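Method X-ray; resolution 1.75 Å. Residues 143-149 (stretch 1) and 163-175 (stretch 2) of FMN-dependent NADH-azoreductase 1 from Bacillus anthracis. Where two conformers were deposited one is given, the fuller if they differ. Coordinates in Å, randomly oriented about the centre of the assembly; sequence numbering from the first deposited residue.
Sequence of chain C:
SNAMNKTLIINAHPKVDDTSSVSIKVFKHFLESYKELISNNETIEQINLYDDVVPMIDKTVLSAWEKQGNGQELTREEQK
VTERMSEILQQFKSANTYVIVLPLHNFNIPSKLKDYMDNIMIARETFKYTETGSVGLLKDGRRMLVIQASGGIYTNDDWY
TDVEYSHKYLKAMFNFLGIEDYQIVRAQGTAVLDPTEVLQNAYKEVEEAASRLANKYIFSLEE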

# COMPACT_ATOMS: atom_id res chain seq x y z
N ARG C 143 -13.08 17.60 4.75
CA ARG C 143 -12.88 16.83 5.97
C ARG C 143 -12.73 15.34 5.69
O ARG C 143 -13.35 14.80 4.78
CB ARG C 143 -14.03 17.05 6.96
CG ARG C 143 -14.32 18.50 7.30
CD ARG C 143 -15.41 19.09 6.39
NE ARG C 143 -16.65 18.31 6.43
CZ ARG C 143 -17.63 18.48 7.31
NH1 ARG C 143 -17.54 19.42 8.25
NH2 ARG C 143 -18.72 17.71 7.25
N MSE C 144 -11.93 14.68 6.51
CA MSE C 144 -11.70 13.25 6.34
C MSE C 144 -11.81 12.52 7.68
O MSE C 144 -11.26 12.96 8.69
CB MSE C 144 -10.33 12.98 5.70
CG MSE C 144 -9.81 11.55 5.87
SE MSE C 144 -10.65 10.16 4.75
CE MSE C 144 -10.08 10.80 2.98
N LEU C 145 -12.53 11.41 7.66
CA LEU C 145 -12.64 10.52 8.81
C LEU C 145 -12.21 9.13 8.37
O LEU C 145 -12.69 8.61 7.36
CB LEU C 145 -14.06 10.47 9.35
CG LEU C 145 -14.32 9.48 10.49
CD1 LEU C 145 -13.67 9.97 11.80
CD2 LEU C 145 -15.82 9.25 10.68
N VAL C 146 -11.28 8.53 9.10
CA VAL C 146 -10.85 7.17 8.81
C VAL C 146 -11.35 6.23 9.90
O VAL C 146 -11.18 6.51 11.08
CB VAL C 146 -9.31 7.08 8.71
CG1 VAL C 146 -8.86 5.64 8.51
CG2 VAL C 146 -8.79 7.97 7.59
N ILE C 147 -12.01 5.14 9.50
CA ILE C 147 -12.47 4.13 10.44
C ILE C 147 -11.63 2.87 10.25
O ILE C 147 -11.78 2.15 9.26
CB ILE C 147 -13.98 3.80 10.24
CG1 ILE C 147 -14.84 5.02 10.62
CG2 ILE C 147 -14.38 2.59 11.07
CD1 ILE C 147 -16.31 4.87 10.27
N GLN C 148 -10.76 2.59 11.21
CA GLN C 148 -9.81 1.48 11.09
C GLN C 148 -9.95 0.43 12.19
O GLN C 148 -9.85 0.76 13.38
CB GLN C 148 -8.37 2.01 11.08
CG GLN C 148 -7.27 0.94 11.07
CD GLN C 148 -5.87 1.55 11.06
OE1 GLN C 148 -5.30 1.82 10.00
NE2 GLN C 148 -5.30 1.79 12.25
N ALA C 149 -10.18 -0.82 11.80
CA ALA C 149 -10.22 -1.94 12.75
C ALA C 149 -8.90 -2.67 12.67
O ALA C 149 -8.40 -2.93 11.57
CB ALA C 149 -11.35 -2.90 12.41
N VAL C 163 4.91 1.74 13.18
CA VAL C 163 4.68 1.01 11.93
C VAL C 163 3.23 1.04 11.44
O VAL C 163 2.83 0.26 10.58
CB VAL C 163 5.17 -0.46 12.00
CG1 VAL C 163 6.65 -0.49 12.30
CG2 VAL C 163 4.39 -1.26 13.04
N GLU C 164 2.45 1.97 11.99
CA GLU C 164 1.07 2.15 11.56
C GLU C 164 1.07 2.97 10.27
O GLU C 164 0.65 4.13 10.26
CB GLU C 164 0.24 2.85 12.64
CG GLU C 164 -1.27 2.78 12.40
CD GLU C 164 -2.05 3.70 13.32
OE1 GLU C 164 -1.42 4.56 13.97
OE2 GLU C 164 -3.29 3.55 13.39
N TYR C 165 1.55 2.36 9.19
CA TYR C 165 1.73 3.09 7.94
C TYR C 165 0.43 3.36 7.19
O TYR C 165 0.37 4.28 6.39
CB TYR C 165 2.77 2.42 7.04
CG TYR C 165 4.15 2.54 7.62
CD1 TYR C 165 4.74 3.79 7.79
CD2 TYR C 165 4.86 1.41 8.04
CE1 TYR C 165 6.00 3.92 8.34
CE2 TYR C 165 6.12 1.53 8.59
CZ TYR C 165 6.69 2.79 8.72
OH TYR C 165 7.94 2.92 9.27
N SER C 166 -0.60 2.56 7.46
CA SER C 166 -1.93 2.88 6.96
C SER C 166 -2.28 4.34 7.31
O SER C 166 -2.46 5.18 6.43
CB SER C 166 -2.97 1.92 7.55
OG SER C 166 -2.96 1.95 8.97
N HIS C 167 -2.35 4.61 8.62
CA HIS C 167 -2.65 5.95 9.15
C HIS C 167 -1.63 7.01 8.72
O HIS C 167 -2.01 8.07 8.24
CB HIS C 167 -2.75 5.90 10.68
CG HIS C 167 -2.64 7.24 11.34
ND1 HIS C 167 -3.59 8.23 11.18
CD2 HIS C 167 -1.70 7.76 12.16
CE1 HIS C 167 -3.24 9.30 11.88
NE2 HIS C 167 -2.09 9.04 12.48
N LYS C 168 -0.35 6.72 8.89
CA LYS C 168 0.70 7.68 8.54
C LYS C 168 0.57 8.11 7.08
O LYS C 168 0.60 9.31 6.77
CB LYS C 168 2.08 7.08 8.83
CG LYS C 168 2.37 6.97 10.31
CD LYS C 168 3.77 6.44 10.58
CE LYS C 168 4.15 6.66 12.05
NZ LYS C 168 5.60 6.38 12.25
N TYR C 169 0.41 7.14 6.19
CA TYR C 169 0.29 7.43 4.77
C TYR C 169 -0.97 8.23 4.47
O TYR C 169 -0.90 9.28 3.82
CB TYR C 169 0.30 6.13 3.97
CG TYR C 169 0.11 6.31 2.49
CD1 TYR C 169 1.15 6.77 1.69
CD2 TYR C 169 -1.10 6.02 1.89
CE1 TYR C 169 0.99 6.93 0.33
CE2 TYR C 169 -1.28 6.18 0.53
CZ TYR C 169 -0.23 6.63 -0.25
OH TYR C 169 -0.39 6.78 -1.62
N LEU C 170 -2.13 7.75 4.93
CA LEU C 170 -3.38 8.46 4.62
C LEU C 170 -3.39 9.91 5.11
O LEU C 170 -3.74 10.81 4.35
CB LEU C 170 -4.60 7.69 5.13
CG LEU C 170 -4.87 6.36 4.42
CD1 LEU C 170 -5.97 5.58 5.12
CD2 LEU C 170 -5.22 6.60 2.96
N LYS C 171 -3.01 10.14 6.37
CA LYS C 171 -2.95 11.50 6.91
C LYS C 171 -2.03 12.39 6.05
O LYS C 171 -2.38 13.52 5.68
CB LYS C 171 -2.43 11.50 8.35
CG LYS C 171 -2.59 12.85 9.05
CD LYS C 171 -1.98 12.83 10.43
CE LYS C 171 -2.32 14.10 11.18
NZ LYS C 171 -1.53 14.18 12.43
N ALA C 172 -0.84 11.85 5.74
CA ALA C 172 0.17 12.56 4.95
C ALA C 172 -0.34 12.96 3.57
O ALA C 172 -0.23 14.13 3.17
CB ALA C 172 1.45 11.71 4.83
N MSE C 173 -0.88 11.98 2.84
CA MSE C 173 -1.35 12.21 1.47
C MSE C 173 -2.48 13.23 1.47
O MSE C 173 -2.48 14.17 0.67
CB MSE C 173 -1.82 10.92 0.82
CG MSE C 173 -0.69 9.92 0.58
SE MSE C 173 0.78 10.63 -0.50
CE MSE C 173 2.06 11.00 0.91
N PHE C 174 -3.43 13.06 2.37
CA PHE C 174 -4.57 13.97 2.35
C PHE C 174 -4.20 15.36 2.79
O PHE C 174 -4.72 16.33 2.24
CB PHE C 174 -5.80 13.39 3.07
CG PHE C 174 -6.43 12.26 2.30
CD1 PHE C 174 -7.27 12.53 1.23
CD2 PHE C 174 -6.12 10.94 2.59
CE1 PHE C 174 -7.82 11.50 0.49
CE2 PHE C 174 -6.67 9.91 1.86
CZ PHE C 174 -7.52 10.18 0.80
N ASN C 175 -3.25 15.47 3.73
CA ASN C 175 -2.74 16.79 4.12
C ASN C 175 -2.04 17.46 2.95
O ASN C 175 -2.20 18.66 2.69
CB ASN C 175 -1.82 16.71 5.33
CG ASN C 175 -1.45 18.09 5.86
OD1 ASN C 175 -2.11 18.62 6.76
ND2 ASN C 175 -0.40 18.68 5.30

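The packing of a helix against a strand often follows the alternation of the strand, and this segment of an FMN-dependent NADH-azoreductase is a compact example. Strand 143-149 and helix 165-175 run almost exactly antiparallel, at 172°, with their axes 10.6 Å apart at closest approach. In the strand every second residue, Met-144, Val-146 and Gln-148, directs its CA-to-CB bond toward the helix, while the residues between them make no contact with it. The helix answers with Ser-166, Leu-170 and Phe-174, spaced four residues apart and so lying along one side. Because the directions oppose, the start of the helix meets the end of the strand.

The polar interactions gather at that end. Gln-148 extends with chi1 and chi2 both t, and its amide serves two partners at once. Its oxygen OE1 accepts a short hydrogen bond of 2.6 Å from Ser-166 OG, whereas its nitrogen NE2 donates to Glu-164 OE2 at 2.9 Å, with an N-H...acceptor angle of 141°. The amide thus bridges the N-cap residue, Glu-164, and the first turn of the helix, using both its donor and its acceptor groups. Such pairing lets a buried amide meet its hydrogen-bonding needs without solvent.

The apolar interactions occupy the rest of the contact. Val-146 CG2 lies 4.4 Å from Leu-170 CD1, a loose approach. Met-144, a selenomethionine, packs much more closely: its methyl CE is 3.4 Å from Phe-174 CZ, and CE sits 3.5 Å from the ring centroid, only 15° off the normal, a CH-pi contact over the face. The selenium stands farther back, with SE 5.0 Å from the centroid of the Phe-174 ring, so the methyl group leads the approach to the aromatic surface.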